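Local structure of leucine aminopeptidase (Legionella pneumophila, 5GNE) at residues 43-46 / 47-51; 104-107 / 108-111; 68-71 / 72-75; 133-136 / 137-141. The protein probably acts as a zinc-dependent aminopeptidase, removing amino-terminal residues from peptides at an active site that holds two zinc ions. All coordinates share one frame; numbering follows the deposited sequence.

Contact 1: residues 43-46 / 47-51; sequences NITN and TLQKM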
loop_
_atom_site.group_PDB
_atom_site.type_symbol
_atom_site.label_atom_id
_atom_site.label_comp_id
_atom_site.label_asym_id
_atom_site.label_seq_id
_atom_site.Cartn_x
_atom_site.Cartn_y
_atom_site.Cartn_z
ATOM N N ASN A 43 7.203 0.056 -24.418
ATOM C CA ASN A 43 8.620 0.382 -24.561
ATOM C C ASN A 43 9.089 1.217 -23.364
ATOM O O ASN A 43 10.075 0.884 -22.685
ATOM C CB ASN A 43 8.884 1.145 -25.855
ATOM C CG ASN A 43 8.957 0.233 -27.063
ATOM O OD1 ASN A 43 9.707 -0.751 -27.072
ATOM N ND2 ASN A 43 8.171 0.546 -28.093
ATOM N N ILE A 44 8.341 2.283 -23.078
ATOM C CA ILE A 44 8.698 3.192 -21.991
ATOM C C ILE A 44 8.499 2.498 -20.645
ATOM O O ILE A 44 9.295 2.687 -19.733
ATOM C CB ILE A 44 7.895 4.506 -22.063
ATOM C CG1 ILE A 44 8.577 5.476 -23.029
ATOM C CG2 ILE A 44 7.790 5.160 -20.685
ATOM C CD1 ILE A 44 7.635 6.092 -24.029
ATOM N N THR A 45 7.443 1.694 -20.524
ATOM C CA THR A 45 7.253 0.869 -19.327
ATOM C C THR A 45 8.514 0.061 -19.025
ATOM O O THR A 45 8.943 -0.019 -17.873
ATOM C CB THR A 45 6.050 -0.085 -19.457
ATOM O OG1 THR A 45 4.832 0.672 -19.566
ATOM C CG2 THR A 45 5.946 -0.996 -18.223
ATOM N N ASN A 46 9.124 -0.516 -20.056
ATOM C CA ASN A 46 10.305 -1.352 -19.853
ATOM C C ASN A 46 11.494 -0.550 -19.370
ATOM O O ASN A 46 12.298 -1.041 -18.572
ATOM C CB ASN A 46 10.665 -2.109 -21.129
ATOM C CG ASN A 46 9.732 -3.283 -21.391
ATOM O OD1 ASN A 46 9.171 -3.416 -22.477
ATOM N ND2 ASN A 46 9.544 -4.126 -20.382
ATOM N N THR A 47 11.625 0.673 -19.881
ATOM C CA THR A 47 12.700 1.551 -19.442
ATOM C C THR A 47 12.508 1.880 -17.971
ATOM O O THR A 47 13.426 1.783 -17.158
ATOM C CB THR A 47 12.741 2.855 -20.239
ATOM O OG1 THR A 47 12.765 2.552 -21.640
ATOM C CG2 THR A 47 13.980 3.674 -19.861
ATOM N N LEU A 48 11.295 2.274 -17.632
ATOM C CA LEU A 48 10.978 2.575 -16.251
ATOM C C LEU A 48 11.348 1.412 -15.354
ATOM O O LEU A 48 11.995 1.592 -14.326
ATOM C CB LEU A 48 9.497 2.908 -16.101
ATOM C CG LEU A 48 9.134 4.229 -16.792
ATOM C CD1 LEU A 48 7.620 4.397 -16.915
ATOM C CD2 LEU A 48 9.769 5.411 -16.066
ATOM N N GLN A 49 11.027 0.198 -15.783
ATOM C CA GLN A 49 11.234 -0.949 -14.911
ATOM C C GLN A 49 12.706 -1.239 -14.780
ATOM O O GLN A 49 13.200 -1.577 -13.718
ATOM C CB GLN A 49 10.503 -2.184 -15.459
ATOM C CG GLN A 49 9.011 -2.214 -15.189
ATOM C CD GLN A 49 8.634 -1.672 -13.823
ATOM O OE1 GLN A 49 9.119 -2.140 -12.794
ATOM N NE2 GLN A 49 7.760 -0.671 -13.810
ATOM N N LYS A 50 13.415 -1.102 -15.881
ATOM C CA LYS A 50 14.829 -1.419 -15.910
ATOM C C LYS A 50 15.679 -0.398 -15.137
ATOM O O LYS A 50 16.687 -0.766 -14.530
ATOM C CB LYS A 50 15.257 -1.512 -17.379
ATOM C CG LYS A 50 16.677 -1.941 -17.675
ATOM C CD LYS A 50 16.839 -2.003 -19.204
ATOM C CE LYS A 50 18.236 -1.605 -19.673
ATOM N NZ LYS A 50 18.285 -1.378 -21.148
ATOM N N MET A 51 15.257 0.871 -15.121
ATOM C CA MET A 51 16.013 1.910 -14.424
ATOM C C MET A 51 15.601 2.071 -12.967
ATOM O O MET A 51 16.277 2.761 -12.204
ATOM C CB MET A 51 15.874 3.250 -15.147
ATOM C CG MET A 51 16.467 3.248 -16.570
ATOM S SD MET A 51 18.185 2.660 -16.650
ATOM C CE MET A 51 18.978 3.883 -15.628
#

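Contact 2: residues 104-107 / 108-111; sequences SLFE and QIDP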
loop_
_atom_site.group_PDB
_atom_site.type_symbol
_atom_site.label_atom_id
_atom_site.label_comp_id
_atom_site.label_asym_id
_atom_site.label_seq_id
_atom_site.Cartn_x
_atom_site.Cartn_y
_atom_site.Cartn_z
ATOM N N SER A 104 -6.217 -11.374 22.856
ATOM C CA SER A 104 -7.436 -12.044 22.383
ATOM C C SER A 104 -7.433 -12.096 20.877
ATOM O O SER A 104 -7.770 -13.124 20.299
ATOM C CB SER A 104 -8.707 -11.363 22.879
ATOM O OG SER A 104 -8.789 -11.445 24.282
ATOM N N LEU A 105 -7.057 -10.991 20.235
ATOM C CA LEU A 105 -7.081 -10.965 18.775
ATOM C C LEU A 105 -5.997 -11.852 18.186
ATOM O O LEU A 105 -6.248 -12.513 17.171
ATOM C CB LEU A 105 -6.972 -9.536 18.234
ATOM C CG LEU A 105 -8.166 -8.668 18.656
ATOM C CD1 LEU A 105 -8.332 -7.552 17.683
ATOM C CD2 LEU A 105 -9.464 -9.475 18.674
ATOM N N PHE A 106 -4.800 -11.852 18.778
ATOM C CA PHE A 106 -3.718 -12.757 18.320
ATOM C C PHE A 106 -4.197 -14.208 18.272
ATOM O O PHE A 106 -4.027 -14.890 17.275
ATOM C CB PHE A 106 -2.473 -12.670 19.213
ATOM C CG PHE A 106 -1.656 -11.419 19.000
ATOM C CD1 PHE A 106 -2.178 -10.345 18.262
ATOM C CD2 PHE A 106 -0.357 -11.321 19.509
ATOM C CE1 PHE A 106 -1.439 -9.187 18.056
ATOM C CE2 PHE A 106 0.412 -10.163 19.307
ATOM C CZ PHE A 106 -0.131 -9.088 18.570
ATOM N N GLU A 107 -4.840 -14.655 19.348
ATOM C CA GLU A 107 -5.303 -16.042 19.464
ATOM C C GLU A 107 -6.325 -16.435 18.395
ATOM O O GLU A 107 -6.618 -17.611 18.217
ATOM C CB GLU A 107 -5.894 -16.287 20.859
ATOM C CG GLU A 107 -4.855 -16.289 21.968
ATOM C CD GLU A 107 -5.474 -16.263 23.360
ATOM O OE1 GLU A 107 -6.231 -17.199 23.699
ATOM O OE2 GLU A 107 -5.189 -15.308 24.123
ATOM N N GLN A 108 -6.861 -15.454 17.678
ATOM C CA GLN A 108 -7.792 -15.751 16.603
ATOM C C GLN A 108 -7.157 -15.725 15.219
ATOM O O GLN A 108 -7.828 -15.982 14.227
ATOM C CB GLN A 108 -8.959 -14.782 16.653
ATOM C CG GLN A 108 -9.668 -14.818 17.973
ATOM C CD GLN A 108 -11.141 -14.535 17.828
ATOM O OE1 GLN A 108 -11.563 -13.376 17.799
ATOM N NE2 GLN A 108 -11.939 -15.598 17.701
ATOM N N ILE A 109 -5.865 -15.434 15.136
ATOM C CA ILE A 109 -5.217 -15.466 13.836
ATOM C C ILE A 109 -5.198 -16.878 13.306
ATOM O O ILE A 109 -4.707 -17.788 13.977
ATOM C CB ILE A 109 -3.778 -14.963 13.866
ATOM C CG1 ILE A 109 -3.742 -13.466 14.201
ATOM C CG2 ILE A 109 -3.104 -15.241 12.529
ATOM C CD1 ILE A 109 -2.345 -12.987 14.639
ATOM N N ASP A 110 -5.772 -17.049 12.120
ATOM C CA ASP A 110 -5.820 -18.327 11.435
ATOM C C ASP A 110 -4.843 -18.351 10.246
ATOM O O ASP A 110 -5.194 -17.953 9.133
ATOM C CB ASP A 110 -7.258 -18.619 10.978
ATOM C CG ASP A 110 -7.417 -20.018 10.380
ATOM O OD1 ASP A 110 -6.403 -20.733 10.230
ATOM O OD2 ASP A 110 -8.564 -20.414 10.074
ATOM N N PRO A 111 -3.607 -18.814 10.479
ATOM C CA PRO A 111 -2.565 -18.891 9.446
ATOM C C PRO A 111 -2.984 -19.605 8.149
ATOM O O PRO A 111 -2.526 -19.246 7.059
ATOM C CB PRO A 111 -1.448 -19.664 10.146
ATOM C CG PRO A 111 -1.617 -19.337 11.568
ATOM C CD PRO A 111 -3.106 -19.255 11.788
#

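Contact 3: residues 68-71 / 72-75; sequences TSNR and FLDS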
loop_
_atom_site.group_PDB
_atom_site.type_symbol
_atom_site.label_atom_id
_atom_site.label_comp_id
_atom_site.label_asym_id
_atom_site.label_seq_id
_atom_site.Cartn_x
_atom_site.Cartn_y
_atom_site.Cartn_z
ATOM N N THR A 68 -6.273 19.051 -15.697
ATOM C CA THR A 68 -5.983 20.484 -15.702
ATOM C C THR A 68 -4.839 20.775 -16.648
ATOM O O THR A 68 -3.783 20.105 -16.617
ATOM C CB THR A 68 -5.624 21.001 -14.319
ATOM O OG1 THR A 68 -6.716 20.728 -13.435
ATOM C CG2 THR A 68 -5.378 22.514 -14.355
ATOM N N SER A 69 -5.078 21.743 -17.509
ATOM C CA SER A 69 -4.146 22.158 -18.523
ATOM C C SER A 69 -2.884 22.705 -17.897
ATOM O O SER A 69 -2.960 23.367 -16.868
ATOM C CB SER A 69 -4.817 23.197 -19.413
ATOM O OG SER A 69 -3.870 23.787 -20.272
ATOM N N ASN A 70 -1.734 22.428 -18.513
ATOM C CA ASN A 70 -0.471 22.976 -18.036
ATOM C C ASN A 70 -0.495 24.508 -17.895
ATOM O O ASN A 70 0.103 25.045 -16.979
ATOM C CB ASN A 70 0.699 22.549 -18.948
ATOM C CG ASN A 70 0.996 21.024 -18.892
ATOM O OD1 ASN A 70 0.822 20.381 -17.866
ATOM N ND2 ASN A 70 1.494 20.476 -19.988
ATOM N N ARG A 71 -1.184 25.218 -18.791
ATOM C CA ARG A 71 -1.215 26.691 -18.701
ATOM C C ARG A 71 -1.735 27.172 -17.351
ATOM O O ARG A 71 -1.391 28.267 -16.922
ATOM C CB ARG A 71 -1.989 27.336 -19.854
ATOM C CG ARG A 71 -3.459 27.057 -19.955
ATOM C CD ARG A 71 -3.898 27.270 -21.404
ATOM N NE ARG A 71 -5.208 26.693 -21.684
ATOM C CZ ARG A 71 -6.288 27.412 -21.963
ATOM N NH1 ARG A 71 -6.212 28.733 -22.032
ATOM N NH2 ARG A 71 -7.438 26.805 -22.197
ATOM N N PHE A 72 -2.589 26.386 -16.700
ATOM C CA PHE A 72 -3.151 26.813 -15.419
ATOM C C PHE A 72 -2.468 26.231 -14.181
ATOM O O PHE A 72 -2.895 26.518 -13.055
ATOM C CB PHE A 72 -4.636 26.485 -15.362
ATOM C CG PHE A 72 -5.443 27.159 -16.436
ATOM C CD1 PHE A 72 -5.109 28.432 -16.868
ATOM C CD2 PHE A 72 -6.545 26.526 -17.006
ATOM C CE1 PHE A 72 -5.870 29.079 -17.866
ATOM C CE2 PHE A 72 -7.300 27.163 -17.998
ATOM C CZ PHE A 72 -6.956 28.445 -18.422
ATOM N N LEU A 73 -1.414 25.441 -14.376
ATOM C CA LEU A 73 -0.750 24.799 -13.253
ATOM C C LEU A 73 0.445 25.606 -12.793
ATOM O O LEU A 73 1.201 26.127 -13.597
ATOM C CB LEU A 73 -0.262 23.375 -13.609
ATOM C CG LEU A 73 -1.362 22.354 -13.908
ATOM C CD1 LEU A 73 -0.767 21.008 -14.289
ATOM C CD2 LEU A 73 -2.296 22.198 -12.727
ATOM N N ASP A 74 0.618 25.697 -11.483
ATOM C CA ASP A 74 1.883 26.158 -10.948
ATOM C C ASP A 74 2.813 24.921 -10.898
ATOM O O ASP A 74 2.949 24.255 -9.874
ATOM C CB ASP A 74 1.682 26.809 -9.587
ATOM C CG ASP A 74 2.963 27.406 -9.022
ATOM O OD1 ASP A 74 4.063 27.172 -9.579
ATOM O OD2 ASP A 74 2.850 28.137 -8.015
ATOM N N SER A 75 3.402 24.600 -12.043
ATOM C CA SER A 75 4.212 23.406 -12.186
ATOM C C SER A 75 5.350 23.295 -11.187
ATOM O O SER A 75 5.652 22.188 -10.722
ATOM C CB SER A 75 4.790 23.320 -13.582
ATOM O OG SER A 75 3.871 22.677 -14.418
#

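Contact 4: residues 133-136 / 137-141; sequences TGVE and AAQWF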
loop_
_atom_site.group_PDB
_atom_site.type_symbol
_atom_site.label_atom_id
_atom_site.label_comp_id
_atom_site.label_asym_id
_atom_site.label_seq_id
_atom_site.Cartn_x
_atom_site.Cartn_y
_atom_site.Cartn_z
ATOM N N THR A 133 -7.835 -10.387 -15.556
ATOM C CA THR A 133 -7.529 -11.008 -14.275
ATOM C C THR A 133 -7.270 -9.962 -13.210
ATOM O O THR A 133 -7.727 -10.108 -12.083
ATOM C CB THR A 133 -6.317 -11.944 -14.360
ATOM O OG1 THR A 133 -5.275 -11.318 -15.122
ATOM C CG2 THR A 133 -6.705 -13.247 -15.026
ATOM N N GLY A 134 -6.561 -8.897 -13.576
ATOM C CA GLY A 134 -6.351 -7.772 -12.680
ATOM C C GLY A 134 -7.651 -7.184 -12.155
ATOM O O GLY A 134 -7.746 -6.813 -10.991
ATOM N N VAL A 135 -8.666 -7.124 -13.009
ATOM C CA VAL A 135 -9.988 -6.661 -12.606
ATOM C C VAL A 135 -10.657 -7.672 -11.671
ATOM O O VAL A 135 -11.252 -7.300 -10.661
ATOM C CB VAL A 135 -10.883 -6.398 -13.843
ATOM C CG1 VAL A 135 -12.329 -6.138 -13.432
ATOM C CG2 VAL A 135 -10.303 -5.249 -14.680
ATOM N N GLU A 136 -10.565 -8.950 -12.006
ATOM C CA GLU A 136 -11.135 -9.989 -11.160
ATOM C C GLU A 136 -10.583 -9.945 -9.760
ATOM O O GLU A 136 -11.341 -10.066 -8.786
ATOM C CB GLU A 136 -10.879 -11.372 -11.759
ATOM C CG GLU A 136 -11.759 -11.661 -12.926
ATOM C CD GLU A 136 -11.285 -12.807 -13.794
ATOM O OE1 GLU A 136 -10.296 -13.465 -13.421
ATOM O OE2 GLU A 136 -11.909 -13.053 -14.853
ATOM N N ALA A 137 -9.273 -9.729 -9.651
ATOM C CA ALA A 137 -8.651 -9.733 -8.336
ATOM C C ALA A 137 -9.310 -8.670 -7.461
ATOM O O ALA A 137 -9.671 -8.936 -6.304
ATOM C CB ALA A 137 -7.153 -9.529 -8.446
ATOM N N ALA A 138 -9.565 -7.508 -8.045
ATOM C CA ALA A 138 -10.187 -6.423 -7.304
ATOM C C ALA A 138 -11.603 -6.818 -6.913
ATOM O O ALA A 138 -12.002 -6.651 -5.763
ATOM C CB ALA A 138 -10.182 -5.142 -8.117
ATOM N N GLN A 139 -12.359 -7.357 -7.863
ATOM C CA GLN A 139 -13.733 -7.777 -7.570
ATOM C C GLN A 139 -13.770 -8.851 -6.507
ATOM O O GLN A 139 -14.621 -8.832 -5.621
ATOM C CB GLN A 139 -14.450 -8.259 -8.832
ATOM C CG GLN A 139 -14.600 -7.159 -9.845
ATOM C CD GLN A 139 -15.090 -7.643 -11.175
ATOM O OE1 GLN A 139 -14.727 -8.725 -11.632
ATOM N NE2 GLN A 139 -15.926 -6.837 -11.817
ATOM N N TRP A 140 -12.856 -9.801 -6.621
ATOM C CA TRP A 140 -12.691 -10.841 -5.616
ATOM C C TRP A 140 -12.537 -10.258 -4.200
ATOM O O TRP A 140 -13.239 -10.644 -3.263
ATOM C CB TRP A 140 -11.499 -11.721 -5.983
ATOM C CG TRP A 140 -11.332 -12.882 -5.080
ATOM C CD1 TRP A 140 -12.012 -14.068 -5.134
ATOM C CD2 TRP A 140 -10.416 -12.992 -3.987
ATOM N NE1 TRP A 140 -11.578 -14.904 -4.142
ATOM C CE2 TRP A 140 -10.605 -14.271 -3.416
ATOM C CE3 TRP A 140 -9.456 -12.136 -3.432
ATOM C CZ2 TRP A 140 -9.867 -14.719 -2.318
ATOM C CZ3 TRP A 140 -8.726 -12.577 -2.332
ATOM C CH2 TRP A 140 -8.939 -13.857 -1.786
ATOM N N PHE A 141 -11.604 -9.329 -4.062
ATOM C CA PHE A 141 -11.310 -8.725 -2.780
ATOM C C PHE A 141 -12.552 -8.113 -2.164
ATOM O O PHE A 141 -12.848 -8.350 -0.991
ATOM C CB PHE A 141 -10.224 -7.653 -2.947
ATOM C CG PHE A 141 -9.886 -6.920 -1.685
ATOM C CD1 PHE A 141 -10.572 -5.763 -1.335
ATOM C CD2 PHE A 141 -8.862 -7.370 -0.868
ATOM C CE1 PHE A 141 -10.270 -5.075 -0.177
ATOM C CE2 PHE A 141 -8.525 -6.693 0.288
ATOM C CZ PHE A 141 -9.237 -5.534 0.643
#

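Contact 1: residues 43-46 / 47-51
L48 lies back against I44, one turn earlier, and the two side chains run side by side in the same direction. Read outward from the backbone, L48 CB sits 3.5 Å from T45 O. CG then comes 3.3 Å from I44 O, because chi1 of -68° turns CG to the side of the backbone N, toward the preceding turn. At the tip, CD1 meets the I44 methyl CG2 at 3.9 Å. Beyond this pair L48 rests on L16 and L20 of helix 14-20, so the apolar ridge faces a second helix. The backbone beneath is regular alpha helix within helix 42-55: L48 N donates to I44 O at 2.9 Å with an almost straight N-H...O angle of 175°, and K50 N reaches N46 O at the same length. N43 O takes T47 N at 3.2 Å and a weak second bond from T47 OG1. Q49 N binds T45 O, while Q49 CG folds back to 3.5 Å from that oxygen. The side chain of Q49 lies about 5 Å from those of the zinc ligands H344 and E239, which puts the Q49 side of the helix near the metal site, in a protein described as autoinhibited.

Contact 2: residues 104-107 / 108-111
With chi1 of -66°, I109 swings CG1 to the backbone-N side, back over the F106 carbonyl, while in Q108 a chi1 of -57° brings CG against the carbonyl of S104. I109 CG1 thus lies 3.4 Å from F106 O, and Q108 CG lies 3.4 Å from S104 O. Past CG1, the methyl CD1 of I109 approaches the F106 ring obliquely, 4.5 Å from its CD1, a loose apolar touch; the same methyl comes nearer to F106 CA, at 3.9 Å. Two backbone bonds hold the chain in this shape. Q108 N donates to L105 O over 3.0 Å, and I109 N donates to F106 O over 2.9 Å with an angle of 167° at the hydrogen. In both cases the donor stands well above the carbonyl plane, as expected where bonds span three residues instead of the four of an alpha helix. L105 is directed away from 108-111 and packs on V218 and V370, and both F106 and I109 touch K363. D110, whose N is bound by E214, then caps the next helix weakly through OD1 to A112 N. The whole is a helix exit through a type I beta turn, F106 to I109, followed directly by the N-cap of helix 111-123, laid against helices 202-221 and 355-373.

Contact 3: residues 68-71 / 72-75
N70 O receives the amide of L73 at 3.0 Å, with an N-H...O angle of 165°, the straighter of two backbone bonds across this bend. The other runs from F72 N to S69 O, equally long but less straight. Each donor stands well above its carbonyl plane, the geometry of three-residue spacing, and residues 70-72 accordingly form a short 3-10 turn in the loop between helices 62-65 and 75-81. R71 lies along F72. Its CG, set by a chi1 of 65° between the backbone N and the carbonyl carbon, makes a CH-pi contact 3.8 Å from the F72 ring centroid, and the extended chain carries the guanidinium on past the ring until F72 CZ lies over the middle of one guanidinium face. The two planes are inclined by 33°, so they overlap only at the CZ end of the ring and do not stack in parallel. L73 turns back on T68: its CD2 meets T68 CG2 at 3.5 Å, and its CG is equally near S69 O. N70 OD1, at 4.0 Å from L73 CD1, has its polar partner in R9 NH1; R9 NH2 binds T68 O, tying the loop to strand 8-13. Downstream D74 forms the centre of an inverse gamma turn and caps helix 75-81 through OD1 to K77 N.

Contact 4: residues 133-136 / 137-141
The side-chain amide of Q139 carries the V135 methyl CG1 on one face, almost straight above the amide carbon: CG1 is 3.9 Å from Q139 CD and 4.0 Å from both OE1 and NE2, near-equal values that rule out an approach at an edge. The extended Q139 chain starts from a chi1 of -63°, which leans CG back to 3.4 Å from V135 O before the amide crosses the methyl. OE1 ends 3.8 Å from E136 CA. The indole of W140 leaves in another direction, with chi1 at -175°, and stacks with the ring of H120; of the W140 side chain, CB is the atom that touches the preceding turn, 3.3 Å from E136 O. The carboxylate of E136 forms a salt bridge with R132. Underneath, E136 O accepts W140 N at 2.7 Å, a short bond with an angle of 171°, and V135 O and T133 O take Q139 N and A137 N in the usual alpha-helical pattern. G134 O stands too far from A138 N to continue that pattern and accepts a hydrogen bond from Q170 NE2, at the start of strand 170-177. A138 and F141 rest on the same strand, while W140 and F141 also meet helix 202-221. Directional bonding between the two turns therefore comes from the backbone; the V135-Q139 pair adds apolar contact over an amide face, and within these turns the amide meets no polar partner that would set its rotation.

Along the chain the order is contact 1, contact 3, contact 2 and contact 4, each closing before the next opens, and no two touch. Contacts 1 and 3 belong to the N-terminal part, around the four-stranded antiparallel sheet, with centres 27 Å apart. Contacts 2 and 4 border helix 202-221, which carries D204 near its start and packs by the eight-stranded mixed sheet of the zinc-binding part; their centres are also 27 Å apart. Contacts 2 and 3 lie on opposite sides of the chain's centre, 51 Å between centres. Contact 1, on helix 42-55, comes close to the zinc site, with contact 4 on helix 132-151 farther back, so the N-terminal part reaches the zinc site of the M28 peptidase fold.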